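Local coordinates for protein TetR transcriptional regulator (Chloroflexus aurantiacus, PDB 3QBM) that probably binds DNA as a homodimeric transcriptional regulator of the TetR family, through an N-terminal helix-turn-helix domain, and carries bound magnesium, at residues Glu10-Gln15 against Glu52-Ala57; Thr28-Ile33 against Leu39-Ile44; Glu64-Arg69 against Asp129-Thr134; Asp82-Phe87 against Leu159-Thr164; Ala86-Phe91 against His187-Ile192. All blocks are in the same frame, centred on the assembly; numbering follows the deposited sequence.

Interaction 1 (Glu10-Gln15 against Glu52-Ala57)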
# COMPACT_ATOMS: atom_id res chain seq x y z
N GLU A 10 7.76 -26.96 6.40
CA GLU A 10 8.56 -25.71 6.40
C GLU A 10 8.96 -25.26 4.99
O GLU A 10 8.83 -24.09 4.64
CB GLU A 10 9.82 -25.85 7.27
CG GLU A 10 9.52 -25.83 8.76
CD GLU A 10 10.69 -26.29 9.64
OE1 GLU A 10 11.67 -26.91 9.14
OE2 GLU A 10 10.60 -26.03 10.87
N ARG A 11 9.49 -26.19 4.21
CA ARG A 11 9.89 -25.91 2.83
C ARG A 11 8.71 -25.49 1.96
O ARG A 11 8.81 -24.55 1.18
CB ARG A 11 10.53 -27.14 2.18
CG ARG A 11 11.87 -27.60 2.76
CD ARG A 11 12.25 -28.95 2.11
NE ARG A 11 13.70 -29.20 2.10
CZ ARG A 11 14.39 -29.80 3.07
NH1 ARG A 11 13.79 -30.27 4.17
NH2 ARG A 11 15.71 -29.95 2.94
N VAL A 12 7.59 -26.19 2.06
CA VAL A 12 6.44 -25.83 1.24
C VAL A 12 5.95 -24.43 1.61
O VAL A 12 5.74 -23.61 0.74
CB VAL A 12 5.30 -26.86 1.34
CG1 VAL A 12 4.11 -26.41 0.52
CG2 VAL A 12 5.80 -28.23 0.86
N VAL A 13 5.77 -24.18 2.91
CA VAL A 13 5.27 -22.89 3.38
C VAL A 13 6.18 -21.77 2.90
O VAL A 13 5.69 -20.73 2.44
CB VAL A 13 5.13 -22.86 4.93
CG1 VAL A 13 5.03 -21.47 5.41
CG2 VAL A 13 3.91 -23.66 5.38
N ALA A 14 7.49 -21.97 2.97
CA ALA A 14 8.47 -20.94 2.53
C ALA A 14 8.33 -20.66 1.03
O ALA A 14 8.32 -19.52 0.59
CB ALA A 14 9.90 -21.33 2.89
N GLN A 15 8.22 -21.71 0.23
CA GLN A 15 8.05 -21.52 -1.22
C GLN A 15 6.68 -20.91 -1.58
O GLN A 15 6.58 -20.08 -2.50
CB GLN A 15 8.23 -22.84 -1.95
CG GLN A 15 9.62 -23.48 -1.76
CD GLN A 15 10.74 -22.63 -2.33
OE1 GLN A 15 10.56 -21.92 -3.32
NE2 GLN A 15 11.90 -22.71 -1.70
N GLU A 52 -6.22 -22.92 1.26
CA GLU A 52 -6.52 -21.88 2.25
C GLU A 52 -5.64 -22.02 3.49
O GLU A 52 -5.03 -21.05 3.94
CB GLU A 52 -8.01 -21.88 2.64
CG GLU A 52 -9.00 -21.38 1.53
CD GLU A 52 -9.09 -22.27 0.28
OE1 GLU A 52 -8.95 -23.51 0.36
OE2 GLU A 52 -9.32 -21.72 -0.82
N GLN A 53 -5.53 -23.23 4.03
CA GLN A 53 -4.72 -23.48 5.21
C GLN A 53 -3.27 -23.22 4.86
O GLN A 53 -2.54 -22.58 5.66
CB GLN A 53 -4.92 -24.91 5.74
CG GLN A 53 -4.30 -25.19 7.11
CD GLN A 53 -4.32 -26.67 7.46
OE1 GLN A 53 -3.66 -27.48 6.81
NE2 GLN A 53 -5.08 -27.04 8.49
N LEU A 54 -2.86 -23.63 3.66
CA LEU A 54 -1.47 -23.39 3.21
C LEU A 54 -1.21 -21.88 3.14
O LEU A 54 -0.19 -21.40 3.65
CB LEU A 54 -1.19 -24.05 1.85
CG LEU A 54 0.11 -23.69 1.11
CD1 LEU A 54 1.36 -23.79 2.00
CD2 LEU A 54 0.29 -24.54 -0.12
N ALA A 55 -2.15 -21.13 2.56
CA ALA A 55 -2.02 -19.69 2.47
C ALA A 55 -1.80 -19.05 3.86
O ALA A 55 -0.97 -18.14 4.03
CB ALA A 55 -3.27 -19.11 1.79
N LEU A 56 -2.57 -19.50 4.85
CA LEU A 56 -2.45 -19.02 6.23
C LEU A 56 -1.10 -19.35 6.83
O LEU A 56 -0.48 -18.51 7.50
CB LEU A 56 -3.55 -19.56 7.13
CG LEU A 56 -4.99 -19.11 6.84
CD1 LEU A 56 -5.99 -19.90 7.70
CD2 LEU A 56 -5.16 -17.56 6.99
N ALA A 57 -0.63 -20.57 6.59
CA ALA A 57 0.67 -20.96 7.11
C ALA A 57 1.78 -20.16 6.41
O ALA A 57 2.72 -19.71 7.08
CB ALA A 57 0.87 -22.43 6.93

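Interaction 2 (Thr28-Ile33 against Leu39-Ile44)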
# COMPACT_ATOMS: atom_id res chain seq x y z
N THR A 28 -2.01 -17.36 -7.52
CA THR A 28 -0.98 -18.40 -7.40
C THR A 28 -1.74 -19.74 -7.45
O THR A 28 -2.53 -20.02 -6.55
CB THR A 28 -0.18 -18.26 -6.07
OG1 THR A 28 0.63 -17.07 -6.09
CG2 THR A 28 0.74 -19.47 -5.81
N ALA A 29 -1.55 -20.51 -8.52
CA ALA A 29 -2.24 -21.82 -8.64
C ALA A 29 -1.42 -22.91 -7.97
O ALA A 29 -0.21 -22.78 -7.80
CB ALA A 29 -2.49 -22.17 -10.09
N ILE A 30 -2.08 -23.97 -7.55
CA ILE A 30 -1.37 -25.04 -6.88
C ILE A 30 -0.24 -25.62 -7.79
O ILE A 30 0.78 -26.06 -7.31
CB ILE A 30 -2.34 -26.14 -6.36
CG1 ILE A 30 -1.59 -27.18 -5.49
CG2 ILE A 30 -3.07 -26.82 -7.52
CD1 ILE A 30 -1.07 -26.69 -4.23
N SER A 31 -0.45 -25.62 -9.10
CA SER A 31 0.61 -26.08 -10.01
C SER A 31 1.89 -25.24 -9.94
O SER A 31 2.99 -25.76 -10.19
CB SER A 31 0.09 -26.17 -11.46
OG SER A 31 -0.47 -24.95 -11.88
N ASP A 32 1.78 -23.95 -9.57
CA ASP A 32 2.98 -23.09 -9.35
C ASP A 32 3.69 -23.53 -8.07
O ASP A 32 4.89 -23.64 -8.04
CB ASP A 32 2.59 -21.58 -9.24
CG ASP A 32 1.87 -21.06 -10.50
OD1 ASP A 32 2.41 -21.30 -11.60
OD2 ASP A 32 0.79 -20.44 -10.42
N ILE A 33 2.93 -23.78 -7.00
CA ILE A 33 3.49 -24.26 -5.76
C ILE A 33 4.17 -25.62 -6.00
O ILE A 33 5.25 -25.85 -5.52
CB ILE A 33 2.39 -24.33 -4.65
CG1 ILE A 33 1.80 -22.93 -4.38
CG2 ILE A 33 2.95 -24.89 -3.36
CD1 ILE A 33 0.49 -22.96 -3.60
N LEU A 39 7.16 -30.83 -5.67
CA LEU A 39 6.28 -31.86 -5.12
C LEU A 39 5.02 -32.04 -5.94
O LEU A 39 4.57 -31.14 -6.62
CB LEU A 39 5.90 -31.52 -3.68
CG LEU A 39 6.91 -31.56 -2.53
CD1 LEU A 39 6.24 -31.06 -1.27
CD2 LEU A 39 7.48 -32.98 -2.27
N GLU A 40 4.46 -33.24 -5.88
CA GLU A 40 3.19 -33.52 -6.52
C GLU A 40 2.09 -32.91 -5.64
O GLU A 40 2.32 -32.65 -4.46
CB GLU A 40 2.97 -35.03 -6.67
CG GLU A 40 4.10 -35.81 -7.39
CD GLU A 40 4.32 -35.39 -8.84
OE1 GLU A 40 3.82 -34.32 -9.26
OE2 GLU A 40 5.01 -36.16 -9.57
N LYS A 41 0.90 -32.71 -6.20
CA LYS A 41 -0.20 -32.12 -5.45
C LYS A 41 -0.44 -32.87 -4.15
O LYS A 41 -0.56 -32.25 -3.10
CB LYS A 41 -1.47 -32.10 -6.32
CG LYS A 41 -2.65 -31.45 -5.65
CD LYS A 41 -3.94 -31.76 -6.40
CE LYS A 41 -4.27 -30.80 -7.50
NZ LYS A 41 -5.61 -31.17 -8.07
N GLY A 42 -0.46 -34.21 -4.23
CA GLY A 42 -0.71 -35.07 -3.07
C GLY A 42 0.35 -34.97 -1.98
O GLY A 42 0.09 -35.26 -0.80
N GLY A 43 1.55 -34.60 -2.39
CA GLY A 43 2.66 -34.39 -1.46
C GLY A 43 2.45 -33.13 -0.64
O GLY A 43 2.81 -33.07 0.55
N ILE A 44 1.87 -32.11 -1.28
CA ILE A 44 1.53 -30.86 -0.59
C ILE A 44 0.35 -31.05 0.36
O ILE A 44 0.40 -30.65 1.52
CB ILE A 44 1.20 -29.74 -1.61
CG1 ILE A 44 2.41 -29.49 -2.53
CG2 ILE A 44 0.75 -28.45 -0.88
CD1 ILE A 44 2.21 -28.38 -3.47

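Interaction 3 (Glu64-Arg69 against Asp129-Thr134)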
# COMPACT_ATOMS: atom_id res chain seq x y z
N GLU A 64 6.65 -14.06 10.44
CA GLU A 64 7.82 -14.37 11.26
C GLU A 64 9.10 -13.85 10.63
O GLU A 64 10.00 -13.36 11.32
CB GLU A 64 7.94 -15.88 11.52
CG GLU A 64 9.21 -16.28 12.32
CD GLU A 64 9.29 -15.70 13.74
OE1 GLU A 64 8.24 -15.29 14.30
OE2 GLU A 64 10.41 -15.70 14.30
N LYS A 65 9.20 -13.92 9.32
CA LYS A 65 10.40 -13.41 8.67
C LYS A 65 10.59 -11.88 8.85
O LYS A 65 11.67 -11.40 9.15
CB LYS A 65 10.32 -13.73 7.21
CG LYS A 65 11.60 -13.52 6.46
CD LYS A 65 11.94 -14.77 5.66
CE LYS A 65 12.46 -15.86 6.60
NZ LYS A 65 12.89 -17.08 5.90
N VAL A 66 9.53 -11.15 8.57
CA VAL A 66 9.47 -9.71 8.82
C VAL A 66 9.87 -9.41 10.29
O VAL A 66 10.69 -8.53 10.53
CB VAL A 66 8.07 -9.17 8.45
CG1 VAL A 66 7.85 -7.78 8.98
CG2 VAL A 66 7.88 -9.19 6.91
N ARG A 67 9.34 -10.18 11.23
CA ARG A 67 9.59 -10.03 12.66
C ARG A 67 11.09 -10.17 12.97
O ARG A 67 11.62 -9.34 13.70
CB ARG A 67 8.78 -11.06 13.46
CG ARG A 67 8.78 -10.93 14.96
CD ARG A 67 7.82 -11.91 15.63
NE ARG A 67 6.44 -11.68 15.17
CZ ARG A 67 5.68 -12.52 14.46
NH1 ARG A 67 6.09 -13.73 14.11
NH2 ARG A 67 4.45 -12.15 14.11
N GLU A 68 11.74 -11.20 12.42
CA GLU A 68 13.20 -11.44 12.60
C GLU A 68 14.04 -10.25 12.10
O GLU A 68 15.03 -9.84 12.71
CB GLU A 68 13.66 -12.71 11.83
CG GLU A 68 13.18 -14.05 12.42
CD GLU A 68 13.43 -15.31 11.53
OE1 GLU A 68 13.83 -15.21 10.33
OE2 GLU A 68 13.20 -16.43 12.05
N ARG A 69 13.65 -9.74 10.95
CA ARG A 69 14.29 -8.62 10.28
C ARG A 69 14.19 -7.32 11.14
O ARG A 69 15.17 -6.57 11.30
CB ARG A 69 13.59 -8.50 8.92
CG ARG A 69 14.10 -7.51 7.93
CD ARG A 69 15.22 -8.03 7.06
NE ARG A 69 15.67 -6.90 6.24
CZ ARG A 69 15.50 -6.79 4.93
NH1 ARG A 69 14.97 -7.80 4.25
NH2 ARG A 69 15.93 -5.70 4.30
N ASP A 129 -0.38 -4.34 14.58
CA ASP A 129 -0.48 -4.12 16.03
C ASP A 129 0.80 -4.42 16.79
O ASP A 129 1.09 -3.76 17.78
CB ASP A 129 -1.71 -4.82 16.62
CG ASP A 129 -3.01 -4.13 16.23
OD1 ASP A 129 -2.97 -3.00 15.69
OD2 ASP A 129 -4.09 -4.72 16.43
N GLU A 130 1.61 -5.36 16.31
CA GLU A 130 2.93 -5.60 16.93
C GLU A 130 3.82 -4.39 16.73
O GLU A 130 4.50 -3.94 17.66
CB GLU A 130 3.67 -6.80 16.34
CG GLU A 130 3.02 -8.13 16.38
CD GLU A 130 3.91 -9.17 15.73
OE1 GLU A 130 3.52 -9.75 14.69
OE2 GLU A 130 5.05 -9.37 16.22
N TRP A 131 3.87 -3.87 15.48
CA TRP A 131 4.66 -2.66 15.18
C TRP A 131 4.21 -1.47 16.06
O TRP A 131 5.02 -0.73 16.59
CB TRP A 131 4.53 -2.25 13.69
CG TRP A 131 5.08 -3.26 12.73
CD1 TRP A 131 6.01 -4.24 12.98
CD2 TRP A 131 4.81 -3.33 11.32
NE1 TRP A 131 6.29 -4.93 11.84
CE2 TRP A 131 5.59 -4.38 10.80
CE3 TRP A 131 4.00 -2.59 10.46
CZ2 TRP A 131 5.55 -4.75 9.45
CZ3 TRP A 131 3.95 -2.97 9.12
CH2 TRP A 131 4.73 -4.04 8.63
N ARG A 132 2.91 -1.28 16.16
CA ARG A 132 2.37 -0.22 17.00
C ARG A 132 2.77 -0.39 18.48
O ARG A 132 3.15 0.59 19.15
CB ARG A 132 0.83 -0.22 16.89
CG ARG A 132 0.34 0.24 15.57
CD ARG A 132 -1.13 -0.02 15.37
NE ARG A 132 -1.99 0.92 16.10
CZ ARG A 132 -3.31 0.82 16.14
NH1 ARG A 132 -3.96 -0.17 15.51
NH2 ARG A 132 -4.01 1.74 16.78
N GLU A 133 2.67 -1.62 18.99
CA GLU A 133 3.10 -1.90 20.36
C GLU A 133 4.61 -1.61 20.55
O GLU A 133 5.02 -1.07 21.56
CB GLU A 133 2.78 -3.33 20.77
CG GLU A 133 2.99 -3.63 22.28
CD GLU A 133 1.87 -3.07 23.19
OE1 GLU A 133 1.67 -1.83 23.27
OE2 GLU A 133 1.19 -3.89 23.87
N THR A 134 5.43 -2.02 19.57
CA THR A 134 6.89 -1.75 19.58
C THR A 134 7.22 -0.28 19.70
O THR A 134 8.00 0.14 20.55
CB THR A 134 7.56 -2.35 18.31
OG1 THR A 134 7.51 -3.77 18.46
CG2 THR A 134 9.07 -1.94 18.18

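Interaction 4 (Asp82-Phe87 against Leu159-Thr164)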
# COMPACT_ATOMS: atom_id res chain seq x y z
N ASP A 82 17.08 6.60 18.46
CA ASP A 82 17.90 5.80 17.54
C ASP A 82 17.15 4.54 17.17
O ASP A 82 17.16 4.13 16.02
CB ASP A 82 19.27 5.46 18.13
CG ASP A 82 20.16 6.68 18.35
OD1 ASP A 82 19.83 7.77 17.89
OD2 ASP A 82 21.19 6.54 19.00
N THR A 83 16.52 3.90 18.15
CA THR A 83 15.76 2.70 17.91
C THR A 83 14.55 2.94 17.01
O THR A 83 14.28 2.16 16.08
CB THR A 83 15.27 2.05 19.24
OG1 THR A 83 16.36 2.02 20.17
CG2 THR A 83 14.74 0.67 18.94
N ILE A 84 13.86 4.05 17.23
CA ILE A 84 12.70 4.36 16.39
C ILE A 84 13.15 4.65 14.93
O ILE A 84 12.54 4.19 13.98
CB ILE A 84 11.85 5.51 16.95
CG1 ILE A 84 11.16 5.04 18.23
CG2 ILE A 84 10.76 5.86 15.96
CD1 ILE A 84 10.63 6.19 19.13
N ILE A 85 14.24 5.37 14.78
CA ILE A 85 14.77 5.66 13.44
C ILE A 85 15.29 4.34 12.76
O ILE A 85 15.18 4.18 11.56
CB ILE A 85 15.85 6.78 13.54
CG1 ILE A 85 15.21 8.09 13.94
CG2 ILE A 85 16.64 6.92 12.22
CD1 ILE A 85 16.15 9.26 14.07
N ALA A 86 15.76 3.38 13.54
CA ALA A 86 16.21 2.10 12.99
C ALA A 86 15.02 1.34 12.44
O ALA A 86 15.14 0.57 11.49
CB ALA A 86 16.95 1.28 14.05
N PHE A 87 13.84 1.54 13.04
CA PHE A 87 12.59 0.98 12.47
C PHE A 87 12.33 1.52 11.04
O PHE A 87 12.01 0.75 10.12
CB PHE A 87 11.43 1.28 13.41
CG PHE A 87 10.13 0.65 13.03
CD1 PHE A 87 9.26 1.30 12.15
CD2 PHE A 87 9.75 -0.57 13.56
CE1 PHE A 87 8.02 0.74 11.80
CE2 PHE A 87 8.50 -1.14 13.20
CZ PHE A 87 7.66 -0.48 12.35
N LEU A 159 1.36 5.00 13.77
CA LEU A 159 0.57 4.90 12.56
C LEU A 159 1.11 5.82 11.47
O LEU A 159 1.06 5.45 10.30
CB LEU A 159 -0.89 5.21 12.85
CG LEU A 159 -1.65 4.25 13.73
CD1 LEU A 159 -2.99 4.90 14.11
CD2 LEU A 159 -1.92 2.94 13.09
N LEU A 160 1.63 7.01 11.81
CA LEU A 160 2.25 7.86 10.77
C LEU A 160 3.46 7.16 10.13
O LEU A 160 3.58 7.12 8.88
CB LEU A 160 2.69 9.18 11.38
CG LEU A 160 3.49 10.11 10.46
CD1 LEU A 160 2.60 10.61 9.31
CD2 LEU A 160 4.04 11.28 11.31
N ILE A 161 4.35 6.64 10.97
CA ILE A 161 5.52 5.92 10.53
C ILE A 161 5.15 4.74 9.63
O ILE A 161 5.68 4.61 8.56
CB ILE A 161 6.33 5.37 11.73
CG1 ILE A 161 7.12 6.49 12.38
CG2 ILE A 161 7.24 4.22 11.25
CD1 ILE A 161 7.69 6.09 13.80
N ILE A 162 4.21 3.90 10.07
CA ILE A 162 3.82 2.73 9.28
C ILE A 162 3.21 3.10 7.92
O ILE A 162 3.57 2.51 6.90
CB ILE A 162 2.86 1.80 10.06
CG1 ILE A 162 3.58 1.27 11.29
CG2 ILE A 162 2.32 0.65 9.16
CD1 ILE A 162 2.60 0.65 12.37
N ALA A 163 2.33 4.08 7.94
CA ALA A 163 1.67 4.58 6.72
C ALA A 163 2.74 5.10 5.77
O ALA A 163 2.76 4.73 4.58
CB ALA A 163 0.66 5.72 7.02
N THR A 164 3.61 5.96 6.27
CA THR A 164 4.63 6.58 5.41
C THR A 164 5.56 5.59 4.77
O THR A 164 5.81 5.66 3.54
CB THR A 164 5.44 7.61 6.20
OG1 THR A 164 4.53 8.56 6.77
CG2 THR A 164 6.45 8.35 5.28

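Interaction 5 (Ala86-Phe91 against His187-Ile192)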
# COMPACT_ATOMS: atom_id res chain seq x y z
N ALA A 86 15.76 3.38 13.54
CA ALA A 86 16.21 2.10 12.99
C ALA A 86 15.02 1.34 12.44
O ALA A 86 15.14 0.57 11.49
CB ALA A 86 16.95 1.28 14.05
N PHE A 87 13.84 1.54 13.04
CA PHE A 87 12.59 0.98 12.47
C PHE A 87 12.33 1.52 11.04
O PHE A 87 12.01 0.75 10.12
CB PHE A 87 11.43 1.28 13.41
CG PHE A 87 10.13 0.65 13.03
CD1 PHE A 87 9.26 1.30 12.15
CD2 PHE A 87 9.75 -0.57 13.56
CE1 PHE A 87 8.02 0.74 11.80
CE2 PHE A 87 8.50 -1.14 13.20
CZ PHE A 87 7.66 -0.48 12.35
N LEU A 88 12.52 2.82 10.85
CA LEU A 88 12.47 3.42 9.53
C LEU A 88 13.53 2.80 8.62
O LEU A 88 13.24 2.48 7.45
CB LEU A 88 12.67 4.95 9.56
CG LEU A 88 11.93 5.79 10.59
CD1 LEU A 88 12.33 7.27 10.52
CD2 LEU A 88 10.42 5.64 10.42
N ASP A 89 14.74 2.61 9.15
CA ASP A 89 15.84 2.10 8.37
C ASP A 89 15.57 0.68 7.85
O ASP A 89 15.97 0.34 6.74
CB ASP A 89 17.15 2.13 9.13
CG ASP A 89 18.30 1.81 8.25
OD1 ASP A 89 18.50 2.56 7.27
OD2 ASP A 89 18.95 0.79 8.46
N VAL A 90 14.87 -0.13 8.64
CA VAL A 90 14.48 -1.46 8.17
C VAL A 90 13.66 -1.30 6.88
O VAL A 90 13.94 -1.96 5.88
CB VAL A 90 13.68 -2.25 9.27
CG1 VAL A 90 13.11 -3.55 8.70
CG2 VAL A 90 14.58 -2.54 10.48
N PHE A 91 12.61 -0.46 6.90
CA PHE A 91 11.81 -0.23 5.71
C PHE A 91 12.63 0.32 4.53
O PHE A 91 12.47 -0.12 3.39
CB PHE A 91 10.66 0.72 6.03
CG PHE A 91 9.48 0.04 6.65
CD1 PHE A 91 8.65 -0.73 5.86
CD2 PHE A 91 9.17 0.20 7.98
CE1 PHE A 91 7.54 -1.33 6.39
CE2 PHE A 91 8.03 -0.38 8.49
CZ PHE A 91 7.24 -1.15 7.72
N HIS A 187 12.56 12.34 5.73
CA HIS A 187 11.51 13.17 6.30
C HIS A 187 11.18 12.77 7.73
O HIS A 187 11.17 13.62 8.62
CB HIS A 187 10.23 13.02 5.50
CG HIS A 187 9.10 13.75 6.11
ND1 HIS A 187 9.04 15.12 6.14
CD2 HIS A 187 7.97 13.31 6.72
CE1 HIS A 187 7.94 15.49 6.77
NE2 HIS A 187 7.25 14.41 7.09
N LEU A 188 10.92 11.50 7.97
CA LEU A 188 10.57 11.04 9.31
C LEU A 188 11.72 11.10 10.31
O LEU A 188 11.52 11.45 11.46
CB LEU A 188 9.91 9.66 9.28
CG LEU A 188 8.48 9.64 8.69
CD1 LEU A 188 8.03 8.18 8.60
CD2 LEU A 188 7.47 10.54 9.45
N ALA A 189 12.92 10.74 9.89
CA ALA A 189 14.06 10.83 10.78
C ALA A 189 14.27 12.26 11.24
O ALA A 189 14.56 12.52 12.41
CB ALA A 189 15.33 10.28 10.10
N THR A 190 14.10 13.20 10.30
CA THR A 190 14.30 14.61 10.57
C THR A 190 13.18 15.10 11.48
O THR A 190 13.43 15.76 12.50
CB THR A 190 14.39 15.42 9.26
OG1 THR A 190 15.50 14.94 8.49
CG2 THR A 190 14.60 16.88 9.56
N TYR A 191 11.94 14.72 11.17
CA TYR A 191 10.79 15.11 11.99
C TYR A 191 10.94 14.60 13.43
O TYR A 191 10.77 15.35 14.39
CB TYR A 191 9.50 14.59 11.36
CG TYR A 191 8.33 14.57 12.30
CD1 TYR A 191 7.73 15.76 12.74
CD2 TYR A 191 7.75 13.35 12.73
CE1 TYR A 191 6.62 15.73 13.60
CE2 TYR A 191 6.66 13.32 13.58
CZ TYR A 191 6.10 14.52 14.01
OH TYR A 191 5.00 14.51 14.85
N ILE A 192 11.29 13.33 13.56
CA ILE A 192 11.47 12.70 14.88
C ILE A 192 12.64 13.35 15.64
O ILE A 192 12.53 13.71 16.82
CB ILE A 192 11.62 11.17 14.74
CG1 ILE A 192 10.31 10.55 14.30
CG2 ILE A 192 12.08 10.54 16.05
CD1 ILE A 192 10.50 9.13 13.78

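Interaction 1 (Glu10-Gln15 against Glu52-Ala57)
Val13 is the bump of this contact and Ala57 the shallow spot that receives it. Both methyls of the valine take part. CG2 meets the CB of Ala57 at 3.6 Å, while CG1 lies 3.4 Å from the carbonyl O of Ala57, resting on the main chain itself. Because the alanine is so short, the backbones come close here, with the CA atoms of Val13 and Ala57 6.2 Å apart. One turn earlier on the second helix, Leu54 supplies a bump in the other direction. Its CG lies anti to the backbone N (chi1 169°), which brings CD1 up to two valines: 4.1 Å from CG1 of Val12 and 4.2 Å from CG2 of Val13. The side chains of Val12 and Leu54 cross at about a right angle. The two helix segments do much the same, their axes passing 9.2 Å apart with a signed crossing angle of -83°. The crossing packs the first helix of the three-helical DNA-binding bundle, 2-23, on the start of helix 51-74, which follows the bundle in the chain. Around it, Leu54 also touches Ile33 of helix 30-37, Val12 touches Leu39, and Val13 is flanked by Phe48 and by Tyr61 farther along helix 51-74.

Interaction 2 (Thr28-Ile33 against Leu39-Ile44)
Between Ile30 and Lys41, where the two backbones run nearest, the CA atoms are 7.3 Å apart; the CA atoms of Ile33 and Leu39 are the next such pair. Each segment enters a helix from an extended residue, with Ala29 and Glu40 at the N-cap positions. The N of Ala29 also donates to OD2 of Asp32 at 3.0 Å, tying the start of the first helix to its own first turn. Across the contact the side chains meet through methyl groups. Ile44 sends CD1 between two isoleucines: it approaches Ile30 tip to tip, CD1 to CD1 at 3.8 Å, and crosses Ile33 at about a right angle, 3.6 Å from its CG2. The CG1 branch of Ile30 stands opposite its backbone N (chi1 -173°), which carries CD1 out to this meeting. At the solvent side, the chain of exposed Lys41, bent at chi3, lays CE 4.2 Å from CG2 of Ile30. These are the two helices of the predicted helix-turn-helix, and the isoleucines form the apolar contact that sets the short helix 41-45 against helix 30-37. The other helices of the domain adjoin it: Ile33 touches Leu19 of helix 2-23, and both Ile33 and Ile44 rest on Leu54 of helix 51-74.

Interaction 3 (Glu64-Arg69 against Asp129-Thr134)
A three-member salt-bridge network, Glu64-Arg67-Glu130, joins the long helix 51-74, which leads out of the DNA-binding domain, to helix 118-144 of the C-terminal domain. In the conformer of Glu130 described here, one of two, Arg67 grips the carboxylate side-on with two nitrogens. Arg67 NE donates to Glu130 OE2 at 2.9 Å and NH2 to OE1 at 2.6 Å, both nearly straight, the latter at 176°. The guanidinium and carboxylate planes are only 25° apart; OE2 is met on its syn lone pair, and OE1 on the syn side but tilted out of the carboxylate plane. The arginine chain bends at chi3 (-61°) to present this edge, while Glu130 reaches out extended beyond CG. At another edge of the guanidinium, NH1 donates to OE1 of Glu64, one turn back, at 2.7 Å and in the guanidinium plane. Deeper in, CG1 of Val66 abuts the edge of the Trp131 ring, 3.8 Å from CZ2. That indole is also packed edge-to-face with Phe87 and Phe91. Replacing Arg67 by a methionine would probably leave the carboxylates of Glu64 and Glu130 without their shared positive mate, and Glu130 free to swing. The three bonds to two acids probably restrain the guanidinium from turning, and its charge probably offsets the repulsion between carboxylates whose oxygens Glu64 OE1 and Glu130 OE2 lie 7.0 Å apart.

Interaction 4 (Asp82-Phe87 against Leu159-Thr164)
The carbonyl O of Leu160 is gripped twice by Thr164, once by its backbone N at 2.9 Å and once by its hydroxyl OG1 at 2.7 Å. The two donors arrive from opposite faces of the carbonyl plane, OG1 lying 38° out of it, so the hydroxyl finds an acceptor within its own helix although the residue is buried; it also makes a weak hydrogen bond to OG1 of Thr164 of the second subunit. From the same helix, Ile161 lies between Ile84 and Phe87, touching both. Its two branches part company. CD1 meets CG2 of Ile84 at 3.8 Å, the two side chains crossing at about a right angle, whereas Ile161 CG2 approaches the phenyl ring of Phe87 obliquely, 3.6 Å from CE1 and 3.7 Å from CD1. With CG opposite the backbone N, the first torsion of Phe87 (chi1 -174°) brings the ring up to Ile161. This is apolar core of the C-terminal domain, where helix 80-92 packs on helix 154-175. Phe87 also stacks on Phe70 of helix 51-74 and touches Ile135 of helix 118-144, while Thr164 touches Leu188 of helix 179-196. Ala163 and Ile162 pack on Leu171 of the second subunit, which places helix 154-175 at the dimer interface.

Interaction 5 (Ala86-Phe91 against His187-Ile192)
Leu88 carries this contact almost alone, pushing its forked end into helix 179-196 between Leu188, Ala189 and Ile192. CD1 goes deepest. Leu88 CD1 lies 3.6 Å from CB of Leu188 and equally 3.6 Å from the backbone N of Ala189, so the methyl rests against the main chain as well as on side chains. The CB of Ala189 is 4.3 Å from the same CD1 of Leu88, and CD1 of Ile192, one turn on from Leu188, closes over it at 4.2 Å. The other methyl takes a different partner, Leu88 CD2 lying 3.9 Å from Leu188 CD1; the two leucine side chains cross at about a right angle. The CB of Leu88 points toward the opposing helix, and CG lies anti to the carbonyl carbon (chi1 -45°), which carries both methyls to it.

Behind this first shell stand the helices themselves, their local axes 10.2 Å apart and almost exactly antiparallel, at 176°. The main chains are nearest at Ala189, its CA 7.7 Å from the CA of Leu88. Farther out, Ile161 of helix 154-175 touches Leu88, Tyr185 touches it from the preceding part of helix 179-196, and Val81 and Ile84 touch Ile192. His187 reaches the dimer interface, where its NE2 is hydrogen-bonded to NE2 of His187 of the second subunit and its ring meets Tyr191 of that subunit edge-to-face.

Chemically, the side chains that meet between helices 80-92 and 179-196 are all apolar, with one methyl resting on the main chain, and the junction depends on the fit of one leucine rather than on directed bonds; a polar pairing of helix 179-196, His187 with its mate, is made across the dimer.

From the N terminus, helix 2-23 is closed onto helix 51-74 by interaction 1, and interaction 2, the helix-turn-helix pair, nests inside that loop; the two touch through Leu54 and Val12, making one small core of the probable DNA-binding domain. Interaction 3 comes next in series, using the same helix 51-74 to reach helix 118-144 of the C-terminal domain. Its loop is crossed by those of interactions 4 and 5, which both start from helix 80-92 and run to helices 154-175 and 179-196. Interactions 4 and 5 lie about 5 Å apart between centres, share Ala86 and Phe87, and both touch interaction 3. Helix 51-74 thus joins the two domains, and interactions 1 and 5 lie about 32 Å apart, centre to centre.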